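Local coordinates for DNA alpha-glucosyltransferase (Enterobacteria phage T4, PDB 1Y6F), which is a DNA alpha-glucosyltransferase of phage T4 with the two-domain GT-B fold, at residues N202-R207 with E235-S240; T210-Y215 with Q295-N300; R306-T311 with E330-R335. All blocks are in the same frame, centred on the assembly; numbering follows the deposited sequence.

Contact 1 of 3, residues N202-R207 with E235-S240. With UPG (uridine-5'-diphosphate-glucose), chain E; nucleotides of chain A.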
# COMPACT_ATOMS: atom_id res chain seq x y z
N ASN C 202 15.66 7.96 11.94
CA ASN C 202 15.26 7.80 10.56
C ASN C 202 14.54 6.47 10.50
O ASN C 202 15.10 5.44 10.85
CB ASN C 202 16.51 7.78 9.67
CG ASN C 202 17.33 9.04 9.82
OD1 ASN C 202 17.96 9.27 10.85
ND2 ASN C 202 17.29 9.88 8.79
N ARG C 203 13.28 6.51 10.07
CA ARG C 203 12.44 5.31 10.03
C ARG C 203 11.95 4.90 8.64
O ARG C 203 11.21 5.64 7.98
CB ARG C 203 11.25 5.52 10.96
CG ARG C 203 10.48 4.28 11.31
CD ARG C 203 9.38 4.63 12.31
NE ARG C 203 9.92 5.05 13.60
CZ ARG C 203 10.42 4.22 14.51
NH1 ARG C 203 10.47 2.92 14.27
NH2 ARG C 203 10.87 4.68 15.67
N TRP C 204 12.35 3.72 8.22
CA TRP C 204 11.98 3.17 6.93
C TRP C 204 10.87 2.12 7.14
O TRP C 204 10.90 1.37 8.12
CB TRP C 204 13.22 2.51 6.31
CG TRP C 204 13.03 1.84 4.98
CD1 TRP C 204 13.30 2.35 3.75
CD2 TRP C 204 12.52 0.52 4.76
NE1 TRP C 204 13.01 1.43 2.77
CE2 TRP C 204 12.52 0.30 3.37
CE3 TRP C 204 12.06 -0.50 5.61
CZ2 TRP C 204 12.09 -0.90 2.80
CZ3 TRP C 204 11.63 -1.69 5.04
CH2 TRP C 204 11.65 -1.88 3.65
N ILE C 205 9.88 2.10 6.26
CA ILE C 205 8.79 1.12 6.36
C ILE C 205 8.57 0.49 5.00
O ILE C 205 8.73 1.15 3.96
CB ILE C 205 7.45 1.75 6.84
CG1 ILE C 205 7.01 2.85 5.88
CG2 ILE C 205 7.59 2.25 8.28
CD1 ILE C 205 5.72 3.56 6.29
N GLY C 206 8.23 -0.80 5.02
CA GLY C 206 7.99 -1.55 3.80
C GLY C 206 7.97 -3.05 4.03
O GLY C 206 7.60 -3.53 5.11
N ARG C 207 8.37 -3.79 3.00
CA ARG C 207 8.42 -5.25 3.04
C ARG C 207 9.71 -5.68 2.37
O ARG C 207 10.39 -4.87 1.75
CB ARG C 207 7.27 -5.87 2.27
CG ARG C 207 5.90 -5.56 2.76
CD ARG C 207 4.89 -6.33 1.92
NE ARG C 207 4.76 -5.84 0.54
CZ ARG C 207 4.96 -6.58 -0.54
NH1 ARG C 207 4.81 -6.07 -1.76
NH2 ARG C 207 5.34 -7.85 -0.41
N GLU C 235 11.18 -0.85 9.62
CA GLU C 235 10.03 -1.63 10.02
C GLU C 235 9.33 -2.37 8.90
O GLU C 235 9.08 -1.80 7.84
CB GLU C 235 9.00 -0.74 10.71
CG GLU C 235 9.50 -0.06 11.95
CD GLU C 235 8.35 0.48 12.75
OE1 GLU C 235 7.25 -0.06 12.56
OE2 GLU C 235 8.54 1.41 13.55
N GLY C 236 9.01 -3.63 9.15
CA GLY C 236 8.29 -4.42 8.18
C GLY C 236 9.06 -5.44 7.36
O GLY C 236 8.51 -6.01 6.42
N LEU C 237 10.32 -5.67 7.70
CA LEU C 237 11.10 -6.64 6.96
C LEU C 237 10.86 -8.02 7.53
O LEU C 237 10.99 -8.22 8.74
CB LEU C 237 12.60 -6.33 7.03
CG LEU C 237 13.26 -5.54 5.90
CD1 LEU C 237 14.72 -5.92 5.85
CD2 LEU C 237 12.63 -5.86 4.56
N GLU C 238 10.49 -8.97 6.68
CA GLU C 238 10.28 -10.33 7.14
C GLU C 238 11.34 -11.15 6.42
O GLU C 238 11.80 -10.76 5.34
CB GLU C 238 8.87 -10.83 6.79
CG GLU C 238 8.60 -11.15 5.33
CD GLU C 238 8.80 -9.96 4.41
OE1 GLU C 238 8.43 -8.83 4.81
OE2 GLU C 238 9.31 -10.15 3.28
N ARG C 239 11.75 -12.26 7.01
CA ARG C 239 12.78 -13.07 6.37
C ARG C 239 12.23 -14.01 5.32
O ARG C 239 12.37 -15.23 5.39
CB ARG C 239 13.60 -13.79 7.43
CG ARG C 239 14.60 -12.84 8.09
CD ARG C 239 15.29 -13.45 9.29
NE ARG C 239 14.45 -13.40 10.47
CZ ARG C 239 14.83 -13.80 11.68
NH1 ARG C 239 16.05 -14.29 11.86
NH2 ARG C 239 13.99 -13.71 12.70
N SER C 240 11.61 -13.38 4.33
CA SER C 240 11.03 -14.05 3.18
C SER C 240 12.24 -14.66 2.45
O SER C 240 13.39 -14.41 2.84
CB SER C 240 10.33 -12.98 2.32
OG SER C 240 9.39 -13.53 1.41
N1 UPG E . 1.67 -2.49 6.82
C2 UPG E . 1.42 -2.83 8.13
N3 UPG E . 2.27 -3.77 8.66
C4 UPG E . 3.32 -4.38 8.03
C5 UPG E . 3.54 -3.95 6.68
C6 UPG E . 2.73 -3.05 6.14
O2 UPG E . 0.51 -2.33 8.78
O4 UPG E . 3.96 -5.25 8.62
C1C UPG E . 0.75 -1.56 6.17
C2C UPG E . 1.37 -0.26 5.65
O2C UPG E . 1.37 0.71 6.68
C3C UPG E . 0.39 0.10 4.54
C4C UPG E . 0.07 -1.27 3.94
O4C UPG E . 0.23 -2.21 5.03
O3C UPG E . -0.80 0.66 5.09
C5C UPG E . 0.94 -1.68 2.78
O5C UPG E . 0.51 -1.02 1.60
PA UPG E . 1.52 -0.44 0.53
O1A UPG E . 0.70 -0.04 -0.63
O2A UPG E . 2.37 0.58 1.21
O3A UPG E . 2.48 -1.70 0.15
PB UPG E . 2.13 -3.13 -0.54
O1B UPG E . 3.18 -3.42 -1.54
O2B UPG E . 1.90 -4.09 0.56
O3B UPG E . 0.75 -2.84 -1.30
C1' UPG E . 0.32 -3.40 -2.59
C2' UPG E . 1.12 -2.95 -3.80
C3' UPG E . 1.09 -1.41 -3.83
C4' UPG E . -0.36 -0.92 -3.92
C5' UPG E . -1.25 -1.58 -2.84
C6' UPG E . -2.74 -1.33 -3.07
O2' UPG E . 2.46 -3.44 -3.74
O3' UPG E . 1.85 -0.91 -4.92
O4' UPG E . -0.39 0.49 -3.76
O5' UPG E . -1.06 -3.02 -2.79
O6' UPG E . -3.01 -0.91 -4.40
P DA A 8 4.05 -13.19 2.25
OP1 DA A 8 2.98 -13.37 1.24
OP2 DA A 8 3.74 -13.42 3.69
O5' DA A 8 5.29 -14.10 1.85
C5' DA A 8 6.38 -14.32 2.76
C4' DA A 8 6.77 -15.78 2.76
O4' DA A 8 8.00 -15.97 3.50
C3' DA A 8 5.75 -16.72 3.41
O3' DA A 8 5.71 -17.95 2.68
C2' DA A 8 6.32 -16.95 4.79
C1' DA A 8 7.81 -16.96 4.51
N9 DA A 8 8.68 -16.63 5.64
C8 DA A 8 8.64 -15.53 6.47
N7 DA A 8 9.57 -15.53 7.39
C5 DA A 8 10.27 -16.71 7.17
C6 DA A 8 11.38 -17.29 7.80
N6 DA A 8 12.02 -16.74 8.84
N1 DA A 8 11.83 -18.48 7.33
C2 DA A 8 11.19 -19.03 6.28
N3 DA A 8 10.14 -18.58 5.60
C4 DA A 8 9.72 -17.40 6.09

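Contact 2 of 3, residues T210-Y215 with Q295-N300. With UPG (uridine-5'-diphosphate-glucose), chain E; nucleotides of chain A.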
# COMPACT_ATOMS: atom_id res chain seq x y z
N THR C 210 12.83 -6.31 -3.43
CA THR C 210 13.76 -5.45 -4.14
C THR C 210 13.29 -4.06 -4.58
O THR C 210 14.02 -3.08 -4.37
CB THR C 210 14.31 -6.21 -5.35
OG1 THR C 210 13.22 -6.74 -6.12
CG2 THR C 210 15.20 -7.36 -4.87
N TRP C 211 12.12 -3.94 -5.19
CA TRP C 211 11.67 -2.62 -5.64
C TRP C 211 11.26 -1.69 -4.50
O TRP C 211 10.94 -0.52 -4.72
CB TRP C 211 10.54 -2.72 -6.67
CG TRP C 211 9.37 -3.58 -6.27
CD1 TRP C 211 9.27 -4.94 -6.36
CD2 TRP C 211 8.11 -3.12 -5.75
NE1 TRP C 211 8.04 -5.36 -5.93
CE2 TRP C 211 7.30 -4.27 -5.55
CE3 TRP C 211 7.59 -1.87 -5.44
CZ2 TRP C 211 6.00 -4.19 -5.05
CZ3 TRP C 211 6.30 -1.79 -4.95
CH2 TRP C 211 5.52 -2.94 -4.76
N LYS C 212 11.30 -2.22 -3.27
CA LYS C 212 10.94 -1.44 -2.10
C LYS C 212 12.14 -0.67 -1.55
O LYS C 212 12.09 -0.10 -0.46
CB LYS C 212 10.39 -2.38 -1.02
CG LYS C 212 9.03 -2.00 -0.49
CD LYS C 212 7.92 -2.22 -1.51
CE LYS C 212 6.59 -1.73 -0.93
NZ LYS C 212 5.41 -2.01 -1.78
N GLY C 213 13.23 -0.66 -2.32
CA GLY C 213 14.44 0.04 -1.94
C GLY C 213 15.03 -0.16 -0.55
O GLY C 213 15.55 0.80 0.03
N PHE C 214 14.98 -1.37 -0.01
CA PHE C 214 15.54 -1.59 1.33
C PHE C 214 17.07 -1.55 1.30
O PHE C 214 17.70 -1.07 2.25
CB PHE C 214 15.07 -2.93 1.93
CG PHE C 214 15.39 -4.13 1.09
CD1 PHE C 214 14.55 -4.50 0.04
CD2 PHE C 214 16.51 -4.90 1.36
CE1 PHE C 214 14.83 -5.64 -0.73
CE2 PHE C 214 16.80 -6.04 0.60
CZ PHE C 214 15.96 -6.41 -0.45
N TYR C 215 17.66 -2.05 0.22
CA TYR C 215 19.11 -2.05 0.08
C TYR C 215 19.69 -0.64 0.24
O TYR C 215 20.60 -0.42 1.04
CB TYR C 215 19.51 -2.61 -1.29
CG TYR C 215 19.57 -4.12 -1.37
CD1 TYR C 215 19.12 -4.80 -2.50
CD2 TYR C 215 20.12 -4.87 -0.32
CE1 TYR C 215 19.21 -6.19 -2.59
CE2 TYR C 215 20.21 -6.25 -0.39
CZ TYR C 215 19.76 -6.91 -1.53
OH TYR C 215 19.86 -8.28 -1.62
N GLN C 295 10.64 5.74 2.34
CA GLN C 295 9.82 4.83 1.54
C GLN C 295 10.46 4.91 0.17
O GLN C 295 10.07 5.73 -0.66
CB GLN C 295 8.37 5.33 1.51
CG GLN C 295 7.33 4.22 1.34
CD GLN C 295 7.14 3.82 -0.11
OE1 GLN C 295 8.01 4.02 -0.94
NE2 GLN C 295 5.99 3.23 -0.41
N LEU C 296 11.45 4.05 -0.06
CA LEU C 296 12.18 4.07 -1.32
C LEU C 296 11.71 3.14 -2.43
O LEU C 296 12.53 2.50 -3.08
CB LEU C 296 13.66 3.83 -1.05
CG LEU C 296 14.48 5.05 -0.58
CD1 LEU C 296 13.73 5.81 0.49
CD2 LEU C 296 15.82 4.59 -0.05
N SER C 297 10.40 3.07 -2.65
CA SER C 297 9.88 2.23 -3.72
C SER C 297 10.45 2.78 -5.02
O SER C 297 10.29 3.96 -5.32
CB SER C 297 8.35 2.27 -3.76
OG SER C 297 7.79 1.63 -2.63
N LYS C 298 11.12 1.93 -5.78
CA LYS C 298 11.71 2.36 -7.04
C LYS C 298 11.15 1.58 -8.22
O LYS C 298 11.88 1.08 -9.08
CB LYS C 298 13.23 2.23 -6.97
CG LYS C 298 13.71 0.85 -6.53
CD LYS C 298 15.21 0.84 -6.27
CE LYS C 298 15.71 -0.55 -5.90
NZ LYS C 298 17.18 -0.60 -5.66
N LEU C 299 9.83 1.46 -8.24
CA LEU C 299 9.10 0.76 -9.30
C LEU C 299 9.53 1.33 -10.66
O LEU C 299 10.11 2.40 -10.73
CB LEU C 299 7.61 0.99 -9.08
CG LEU C 299 6.59 -0.13 -9.25
CD1 LEU C 299 7.03 -1.38 -8.51
CD2 LEU C 299 5.24 0.38 -8.73
N ASN C 300 9.22 0.63 -11.75
CA ASN C 300 9.61 1.13 -13.06
C ASN C 300 8.54 1.90 -13.84
O ASN C 300 7.36 1.57 -13.80
CB ASN C 300 10.13 -0.00 -13.93
CG ASN C 300 10.51 0.47 -15.31
OD1 ASN C 300 9.65 0.79 -16.13
ND2 ASN C 300 11.81 0.54 -15.57
N1 UPG E . 1.67 -2.49 6.82
C2 UPG E . 1.42 -2.83 8.13
N3 UPG E . 2.27 -3.77 8.66
C4 UPG E . 3.32 -4.38 8.03
C5 UPG E . 3.54 -3.95 6.68
C6 UPG E . 2.73 -3.05 6.14
O2 UPG E . 0.51 -2.33 8.78
O4 UPG E . 3.96 -5.25 8.62
C1C UPG E . 0.75 -1.56 6.17
C2C UPG E . 1.37 -0.26 5.65
O2C UPG E . 1.37 0.71 6.68
C3C UPG E . 0.39 0.10 4.54
C4C UPG E . 0.07 -1.27 3.94
O4C UPG E . 0.23 -2.21 5.03
O3C UPG E . -0.80 0.66 5.09
C5C UPG E . 0.94 -1.68 2.78
O5C UPG E . 0.51 -1.02 1.60
PA UPG E . 1.52 -0.44 0.53
O1A UPG E . 0.70 -0.04 -0.63
O2A UPG E . 2.37 0.58 1.21
O3A UPG E . 2.48 -1.70 0.15
PB UPG E . 2.13 -3.13 -0.54
O1B UPG E . 3.18 -3.42 -1.54
O2B UPG E . 1.90 -4.09 0.56
O3B UPG E . 0.75 -2.84 -1.30
C1' UPG E . 0.32 -3.40 -2.59
C2' UPG E . 1.12 -2.95 -3.80
C3' UPG E . 1.09 -1.41 -3.83
C4' UPG E . -0.36 -0.92 -3.92
C5' UPG E . -1.25 -1.58 -2.84
C6' UPG E . -2.74 -1.33 -3.07
O2' UPG E . 2.46 -3.44 -3.74
O3' UPG E . 1.85 -0.91 -4.92
O4' UPG E . -0.39 0.49 -3.76
O5' UPG E . -1.06 -3.02 -2.79
O6' UPG E . -3.01 -0.91 -4.40
P DC A 5 12.06 -5.40 -9.71
OP1 DC A 5 11.17 -4.41 -10.41
OP2 DC A 5 12.83 -4.99 -8.51
O5' DC A 5 11.24 -6.72 -9.34
C5' DC A 5 10.53 -7.44 -10.34
C4' DC A 5 9.93 -8.69 -9.75
O4' DC A 5 10.92 -9.75 -9.68
C3' DC A 5 9.37 -8.53 -8.34
O3' DC A 5 8.09 -9.14 -8.25
C2' DC A 5 10.36 -9.27 -7.47
C1' DC A 5 10.84 -10.36 -8.40
N1 DC A 5 12.16 -10.93 -8.08
C2 DC A 5 12.29 -12.31 -8.01
O2 DC A 5 11.30 -13.02 -8.24
N3 DC A 5 13.50 -12.85 -7.70
C4 DC A 5 14.54 -12.05 -7.45
N4 DC A 5 15.71 -12.62 -7.14
C5 DC A 5 14.43 -10.63 -7.52
C6 DC A 5 13.23 -10.12 -7.84

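Contact 3 of 3, residues R306-T311 with E330-R335. With UPG (uridine-5'-diphosphate-glucose), chain E.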
# COMPACT_ATOMS: atom_id res chain seq x y z
N ARG C 306 -0.36 7.30 -11.58
CA ARG C 306 -0.72 8.26 -10.54
C ARG C 306 -0.67 7.62 -9.14
O ARG C 306 -0.81 8.31 -8.13
CB ARG C 306 -2.14 8.79 -10.76
CG ARG C 306 -2.37 9.50 -12.10
CD ARG C 306 -3.79 10.09 -12.18
NE ARG C 306 -4.83 9.06 -12.13
CZ ARG C 306 -6.11 9.30 -11.84
NH1 ARG C 306 -6.98 8.30 -11.81
NH2 ARG C 306 -6.51 10.54 -11.56
N SER C 307 -0.45 6.32 -9.09
CA SER C 307 -0.47 5.61 -7.83
C SER C 307 0.70 5.65 -6.88
O SER C 307 1.78 5.07 -7.11
CB SER C 307 -0.84 4.14 -8.04
OG SER C 307 -2.23 3.98 -8.25
N LEU C 308 0.47 6.35 -5.78
CA LEU C 308 1.45 6.42 -4.72
C LEU C 308 1.00 5.20 -3.87
O LEU C 308 -0.10 4.67 -4.10
CB LEU C 308 1.27 7.75 -3.97
CG LEU C 308 2.52 8.53 -3.57
CD1 LEU C 308 3.56 8.46 -4.67
CD2 LEU C 308 2.14 9.97 -3.26
N GLU C 309 1.82 4.74 -2.94
CA GLU C 309 1.47 3.60 -2.09
C GLU C 309 1.02 4.05 -0.71
O GLU C 309 1.33 5.16 -0.29
CB GLU C 309 2.67 2.66 -1.96
CG GLU C 309 2.86 1.74 -3.15
CD GLU C 309 4.28 1.22 -3.27
OE1 GLU C 309 5.11 1.87 -3.95
OE2 GLU C 309 4.58 0.16 -2.68
N TYR C 310 0.30 3.20 0.02
CA TYR C 310 -0.15 3.58 1.35
C TYR C 310 1.00 3.99 2.27
O TYR C 310 0.84 4.92 3.07
CB TYR C 310 -0.97 2.47 2.01
CG TYR C 310 -2.34 2.38 1.41
CD1 TYR C 310 -2.69 1.34 0.55
CD2 TYR C 310 -3.27 3.39 1.64
CE1 TYR C 310 -3.93 1.31 -0.08
CE2 TYR C 310 -4.50 3.38 1.03
CZ TYR C 310 -4.83 2.35 0.17
OH TYR C 310 -6.07 2.36 -0.42
N THR C 311 2.14 3.31 2.16
CA THR C 311 3.29 3.67 2.99
C THR C 311 3.73 5.10 2.64
O THR C 311 4.21 5.82 3.52
CB THR C 311 4.49 2.68 2.83
OG1 THR C 311 4.54 2.18 1.49
CG2 THR C 311 4.34 1.52 3.79
N GLU C 330 9.31 11.30 -10.22
CA GLU C 330 9.50 11.85 -11.56
C GLU C 330 8.53 11.28 -12.60
O GLU C 330 8.02 12.01 -13.45
CB GLU C 330 10.94 11.63 -12.01
CG GLU C 330 11.95 12.57 -11.35
CD GLU C 330 13.39 12.16 -11.60
OE1 GLU C 330 14.29 13.02 -11.41
OE2 GLU C 330 13.64 10.99 -11.95
N ASN C 331 8.29 9.98 -12.51
CA ASN C 331 7.41 9.26 -13.42
C ASN C 331 5.93 9.43 -13.07
O ASN C 331 5.09 9.54 -13.95
CB ASN C 331 7.78 7.78 -13.40
CG ASN C 331 9.27 7.55 -13.61
OD1 ASN C 331 9.82 6.52 -13.21
ND2 ASN C 331 9.93 8.50 -14.25
N LEU C 332 5.63 9.45 -11.77
CA LEU C 332 4.25 9.63 -11.31
C LEU C 332 3.76 11.04 -11.61
O LEU C 332 4.56 11.96 -11.72
CB LEU C 332 4.16 9.38 -9.80
CG LEU C 332 4.11 7.93 -9.30
CD1 LEU C 332 4.35 7.91 -7.80
CD2 LEU C 332 2.76 7.32 -9.65
N LYS C 333 2.45 11.21 -11.71
CA LYS C 333 1.87 12.52 -12.02
C LYS C 333 0.82 13.00 -11.02
O LYS C 333 -0.08 12.26 -10.63
CB LYS C 333 1.26 12.49 -13.42
CG LYS C 333 2.19 11.93 -14.47
CD LYS C 333 1.63 12.07 -15.87
CE LYS C 333 2.65 11.58 -16.90
NZ LYS C 333 3.99 12.22 -16.73
N PHE C 334 0.93 14.27 -10.62
CA PHE C 334 -0.02 14.88 -9.69
C PHE C 334 -1.41 14.63 -10.25
O PHE C 334 -1.62 14.69 -11.46
CB PHE C 334 0.27 16.39 -9.59
CG PHE C 334 -0.43 17.07 -8.45
CD1 PHE C 334 -0.66 16.41 -7.25
CD2 PHE C 334 -0.83 18.40 -8.57
CE1 PHE C 334 -1.28 17.07 -6.18
CE2 PHE C 334 -1.45 19.07 -7.51
CZ PHE C 334 -1.68 18.40 -6.31
N ARG C 335 -2.36 14.32 -9.38
CA ARG C 335 -3.72 14.02 -9.79
C ARG C 335 -4.46 15.24 -10.32
O ARG C 335 -5.42 15.12 -11.06
CB ARG C 335 -4.51 13.44 -8.62
CG ARG C 335 -6.00 13.21 -8.90
CD ARG C 335 -6.77 12.93 -7.62
NE ARG C 335 -6.87 14.12 -6.77
CZ ARG C 335 -7.83 15.03 -6.85
NH1 ARG C 335 -8.80 14.89 -7.76
NH2 ARG C 335 -7.84 16.08 -6.04
N1 UPG E . 1.67 -2.49 6.82
C2 UPG E . 1.42 -2.83 8.13
N3 UPG E . 2.27 -3.77 8.66
C4 UPG E . 3.32 -4.38 8.03
C5 UPG E . 3.54 -3.95 6.68
C6 UPG E . 2.73 -3.05 6.14
O2 UPG E . 0.51 -2.33 8.78
O4 UPG E . 3.96 -5.25 8.62
C1C UPG E . 0.75 -1.56 6.17
C2C UPG E . 1.37 -0.26 5.65
O2C UPG E . 1.37 0.71 6.68
C3C UPG E . 0.39 0.10 4.54
C4C UPG E . 0.07 -1.27 3.94
O4C UPG E . 0.23 -2.21 5.03
O3C UPG E . -0.80 0.66 5.09
C5C UPG E . 0.94 -1.68 2.78
O5C UPG E . 0.51 -1.02 1.60
PA UPG E . 1.52 -0.44 0.53
O1A UPG E . 0.70 -0.04 -0.63
O2A UPG E . 2.37 0.58 1.21
O3A UPG E . 2.48 -1.70 0.15
PB UPG E . 2.13 -3.13 -0.54
O1B UPG E . 3.18 -3.42 -1.54
O2B UPG E . 1.90 -4.09 0.56
O3B UPG E . 0.75 -2.84 -1.30
C1' UPG E . 0.32 -3.40 -2.59
C2' UPG E . 1.12 -2.95 -3.80
C3' UPG E . 1.09 -1.41 -3.83
C4' UPG E . -0.36 -0.92 -3.92
C5' UPG E . -1.25 -1.58 -2.84
C6' UPG E . -2.74 -1.33 -3.07
O2' UPG E . 2.46 -3.44 -3.74
O3' UPG E . 1.85 -0.91 -4.92
O4' UPG E . -0.39 0.49 -3.76
O5' UPG E . -1.06 -3.02 -2.79
O6' UPG E . -3.01 -0.91 -4.40

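Contact 1 of 3, residues N202-R207 with E235-S240
Arg203 and Glu235 form a salt bridge between two neighbouring parallel strands, 201-205 and 231-235, of the Rossmann-like GT-B domain, where the strands run out into the loops around the bound UPG. The bridge is short, NH1 of Arg203 to OE2 of Glu235 at 2.6 Å, with the guanidinium and carboxylate planes 79° apart. The bend at chi3 of Arg203 (-67°) turns the guanidinium back to the carboxylate, whose OE2 also pairs with Arg286. The backbones are closely joined here: Glu235 N donates to Trp204 O at 2.7 Å, and Gly206 N to Glu235 O at 3.1 Å. Beyond the strand ends the two glycines come close, CA of Gly236 lying 3.3 Å from O of Gly206 in a CA-H...O contact. CH2 of Trp204 meets CD2 of Leu237 at 4.2 Å, a modest apolar touch.

Further on the pairing thins. Arg207 and Glu238 are partly exposed and meet only lightly; the carboxylate of Glu238 turns to Arg49 instead, while Arg239 and Ser240 run on to nucleotide DA8 of chain A. Arg207 reaches the diphosphate of UPG edge-on, its NH1 donating to O1B of UPG at 3.1 Å.

Contact 2 of 3, residues T210-Y215 with Q295-N300
With CG of Trp211 set between its backbone N and carbonyl carbon (chi1 52°), the indole lies alongside Leu299, both side chains pointing the same way. The chain of Lys212 is bent at chi2 (70°), and its CD lies over one face of the indole, off-centre. O2' of UPG approaches the ring edge near CH2 of Trp211, at 3.3 Å.

The backbones join through one hydrogen bond, Lys298 N to Trp211 O at 2.7 Å. The extended chain of Lys298 brings its CE to 3.4 Å from Thr210 O. At Gly213 the loops press together, its CA 3.3 Å from Leu296 O. Gln295 OE1 accepts a bond from Ser297 N at 3.1 Å, which braces the second loop from within.

UPG and the nucleic acid both border the contact: NZ of Lys212 reaches O1B of UPG at 2.6 Å and also pairs with Glu309, while Thr210 OG1 donates to OP2 of DC5 of chain A at 3.0 Å. Loops following the parallel strands 201-205 and 290-295 thus line the UPG site, as expected for the C-terminal domain of a GT-B enzyme.

Contact 3 of 3, residues R306-T311 with E330-R335
Leu332, the first residue to leave helix 326-331, points its side chain at the segment 306-311 and provides most of the apolar contact. Its CG lies anti to the carbonyl carbon (chi1 -80°), and CD2 rests on the backbone, 3.4 Å from Ser307 N. Leu332 and Leu308 cross at a slant, though the modelled closeness of their CD1 methyls is doubtful.

At Lys333 the backbone takes over, its carbonyl O lying 3.9 Å from CG of Arg306; that oxygen also accepts a hydrogen bond from His387. Arg335 completes the contact with the CG of its side chain, 3.8 Å from NH2 of Arg306. The two guanidinium planes are 52° apart, and the charged ends part, Arg306 to Glu396 and Arg335 to the carbonyl O of Gln386.

Past this packing, the segment 306-311 turns into helix 310-317 after its N-cap residue Glu309. Thr311 grips O2A of UPG twice, through its backbone N at 2.9 Å and OG1 at 2.7 Å, and a weak bond joins Tyr310 N to O1A of UPG. A phosphate of the diphosphate held at the N-terminal end of a helix, probably favoured by the helix dipole, is familiar from nucleotide-sugar sites in GT-B enzymes.

All three contacts belong to one parallel seven-stranded sheet region and its flanking loops and helices. Strand 201-205 is central in that sheet, between 231-235 and 290-295, with 321-325 next. Contacts 1 and 2 interlock along the chain, since their segments alternate, and contact 3 follows both. Centres of contacts 1 and 2 lie about 11 Å apart, those of 2 and 3 about 14 Å, and those of 1 and 3 about 21 Å. Trp204 packs against Lys212 and Phe214, Lys212 and Glu309 form a salt bridge between contacts 2 and 3, Gln295 probably bonds to Thr311, and Ile205 packs on Thr311. All three border UPG, while only contacts 1 and 2 also reach the nucleic acid.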